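Local coordinates for protein Co-type Nitrile Hydratase beta subunit (Pseudomonas putida, PDB 3QYH) that forms the beta subunit of a cobalt-type nitrile hydratase, an enzyme that probably hydrates nitriles to the corresponding amides, at residues His184-Ser189 with Leu211-Leu216. Residues are numbered along the deposited sequence; the frame is centred on the assembly and turned at random.
Sequences HVYTVS and LWDDYL
Tyr186 and Leu211 form a hydrogen-bonded antiparallel pair between strands 183-191 and 206-212. Tyr186 N reaches Leu211 O at 2.9 Å, and Leu211 N returns a bond to Tyr186 O at 2.8 Å. The strand ends at Trp212 and a 3-10 turn begins at Asp213, whose N still bonds His184 O. The Tyr186 ring lies alongside the Asp213 side chain, with ring and carboxylate planes 49° apart. Tyr186 OH donates to Asp213 OD2 at 2.6 Å, meeting the anti side from 26° out of the carboxylate plane. Asp213 CG is anti to its backbone N (chi1 -171°), which puts it beside the Tyr186 ring. The other oxygen, OD1, forms a salt bridge with Arg130. Beyond the turn, Leu216 brings CD1 to 4.0 Å from Tyr186 CD1. Val188 CG2 touches Leu211 CD1 on this same face. On the opposite face, Val185 CG2 sits 3.5 Å from the centroid of the Trp212 five-membered ring, a CH-pi contact. Trp212 NE1 bonds Val169 O. A phenylalanine at Tyr186 would probably leave Asp213 OD2 without this donor and its carboxylate freer to turn. The buried carboxylate thus ties the strand pair to Arg130 within the SH3-like C-terminal domain, and the arginine probably stabilises its charge.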
loop_
_atom_site.group_PDB
_atom_site.type_symbol
_atom_site.label_atom_id
_atom_site.label_comp_id
_atom_site.label_asym_id
_atom_site.label_seq_id
_atom_site.Cartn_x
_atom_site.Cartn_y
_atom_site.Cartn_z
ATOM N N HIS B 184 18.798 8.135 0.553
ATOM C CA HIS B 184 17.649 8.999 0.417
ATOM C C HIS B 184 16.588 8.468 -0.544
ATOM O O HIS B 184 16.897 7.792 -1.546
ATOM C CB HIS B 184 18.085 10.404 0.003
ATOM C CG HIS B 184 18.673 11.199 1.127
ATOM N ND1 HIS B 184 17.986 12.209 1.761
ATOM C CD2 HIS B 184 19.866 11.094 1.759
ATOM C CE1 HIS B 184 18.748 12.723 2.714
ATOM N NE2 HIS B 184 19.888 12.059 2.739
ATOM N N VAL B 185 15.340 8.791 -0.223
ATOM C CA VAL B 185 14.201 8.514 -1.090
ATOM C C VAL B 185 13.566 9.846 -1.438
ATOM O O VAL B 185 13.366 10.700 -0.558
ATOM C CB VAL B 185 13.165 7.615 -0.372
ATOM C CG1 VAL B 185 11.872 7.538 -1.173
ATOM C CG2 VAL B 185 13.750 6.224 -0.130
ATOM N N TYR B 186 13.268 10.050 -2.714
ATOM C CA TYR B 186 12.678 11.305 -3.162
ATOM C C TYR B 186 11.340 11.009 -3.812
ATOM O O TYR B 186 11.179 9.969 -4.456
ATOM C CB TYR B 186 13.566 11.974 -4.219
ATOM C CG TYR B 186 15.038 12.112 -3.856
ATOM C CD1 TYR B 186 15.953 11.102 -4.147
ATOM C CD2 TYR B 186 15.518 13.274 -3.245
ATOM C CE1 TYR B 186 17.292 11.233 -3.817
ATOM C CE2 TYR B 186 16.856 13.415 -2.922
ATOM C CZ TYR B 186 17.736 12.406 -3.208
ATOM O OH TYR B 186 19.064 12.524 -2.892
ATOM N N THR B 187 10.380 11.913 -3.676
ATOM C CA THR B 187 9.263 11.910 -4.623
ATOM C C THR B 187 9.676 12.657 -5.889
ATOM O O THR B 187 10.157 13.798 -5.820
ATOM C CB THR B 187 7.985 12.554 -4.067
ATOM O OG1 THR B 187 7.549 11.824 -2.919
ATOM C CG2 THR B 187 6.862 12.504 -5.128
ATOM N N VAL B 188 9.501 12.007 -7.037
ATOM C CA VAL B 188 9.878 12.599 -8.310
ATOM C C VAL B 188 8.632 12.785 -9.145
ATOM O O VAL B 188 7.832 11.864 -9.253
ATOM C CB VAL B 188 10.853 11.707 -9.070
ATOM C CG1 VAL B 188 11.160 12.309 -10.453
ATOM C CG2 VAL B 188 12.130 11.488 -8.263
ATOM N N SER B 189 8.464 13.970 -9.738
ATOM C CA SER B 189 7.258 14.283 -10.500
ATOM C C SER B 189 7.539 14.178 -12.013
ATOM O O SER B 189 8.505 14.737 -12.516
ATOM C CB SER B 189 6.750 15.689 -10.145
ATOM O OG SER B 189 5.632 16.049 -10.911
ATOM N N LEU B 211 11.344 7.265 -5.324
ATOM C CA LEU B 211 12.482 6.598 -5.934
ATOM C C LEU B 211 13.728 6.802 -5.088
ATOM O O LEU B 211 13.934 7.883 -4.531
ATOM C CB LEU B 211 12.698 7.143 -7.343
ATOM C CG LEU B 211 11.566 6.785 -8.311
ATOM C CD1 LEU B 211 11.657 7.615 -9.571
ATOM C CD2 LEU B 211 11.555 5.269 -8.659
ATOM N N TRP B 212 14.545 5.759 -4.988
ATOM C CA TRP B 212 15.756 5.807 -4.194
ATOM C C TRP B 212 16.871 6.540 -4.936
ATOM O O TRP B 212 16.906 6.557 -6.165
ATOM C CB TRP B 212 16.197 4.398 -3.819
ATOM C CG TRP B 212 15.464 3.809 -2.612
ATOM C CD1 TRP B 212 15.970 3.624 -1.350
ATOM C CD2 TRP B 212 14.111 3.338 -2.570
ATOM N NE1 TRP B 212 15.012 3.068 -0.534
ATOM C CE2 TRP B 212 13.865 2.878 -1.263
ATOM C CE3 TRP B 212 13.086 3.250 -3.515
ATOM C CZ2 TRP B 212 12.636 2.346 -0.878
ATOM C CZ3 TRP B 212 11.871 2.712 -3.126
ATOM C CH2 TRP B 212 11.662 2.259 -1.829
ATOM N N ASP B 213 17.771 7.152 -4.178
ATOM C CA ASP B 213 18.824 8.013 -4.722
ATOM C C ASP B 213 19.593 7.338 -5.860
ATOM O O ASP B 213 19.735 7.916 -6.941
ATOM C CB ASP B 213 19.793 8.435 -3.603
ATOM C CG ASP B 213 20.771 9.500 -4.047
ATOM O OD1 ASP B 213 21.606 9.190 -4.906
ATOM O OD2 ASP B 213 20.706 10.645 -3.531
ATOM N N ASP B 214 20.082 6.121 -5.639
ATOM C CA ASP B 214 20.859 5.482 -6.699
ATOM C C ASP B 214 20.029 4.870 -7.835
ATOM O O ASP B 214 20.578 4.180 -8.680
ATOM C CB ASP B 214 21.909 4.495 -6.152
ATOM C CG ASP B 214 21.300 3.244 -5.553
ATOM O OD1 ASP B 214 20.064 3.058 -5.626
ATOM O OD2 ASP B 214 22.066 2.435 -4.995
ATOM N N TYR B 215 18.720 5.134 -7.855
ATOM C CA TYR B 215 17.884 4.800 -9.011
ATOM C C TYR B 215 18.024 5.912 -10.045
ATOM O O TYR B 215 17.537 5.790 -11.173
ATOM C CB TYR B 215 16.405 4.748 -8.621
ATOM C CG TYR B 215 15.918 3.530 -7.856
ATOM C CD1 TYR B 215 16.792 2.537 -7.414
ATOM C CD2 TYR B 215 14.563 3.402 -7.555
ATOM C CE1 TYR B 215 16.301 1.415 -6.705
ATOM C CE2 TYR B 215 14.069 2.313 -6.848
ATOM C CZ TYR B 215 14.929 1.324 -6.426
ATOM O OH TYR B 215 14.378 0.263 -5.712
ATOM N N LEU B 216 18.668 7.009 -9.654
ATOM C CA LEU B 216 18.616 8.247 -10.439
ATOM C C LEU B 216 19.983 8.737 -10.907
ATOM O O LEU B 216 21.014 8.346 -10.355
ATOM C CB LEU B 216 17.944 9.360 -9.629
ATOM C CG LEU B 216 16.599 9.039 -8.983
ATOM C CD1 LEU B 216 16.175 10.161 -8.053
ATOM C CD2 LEU B 216 15.528 8.780 -10.048
#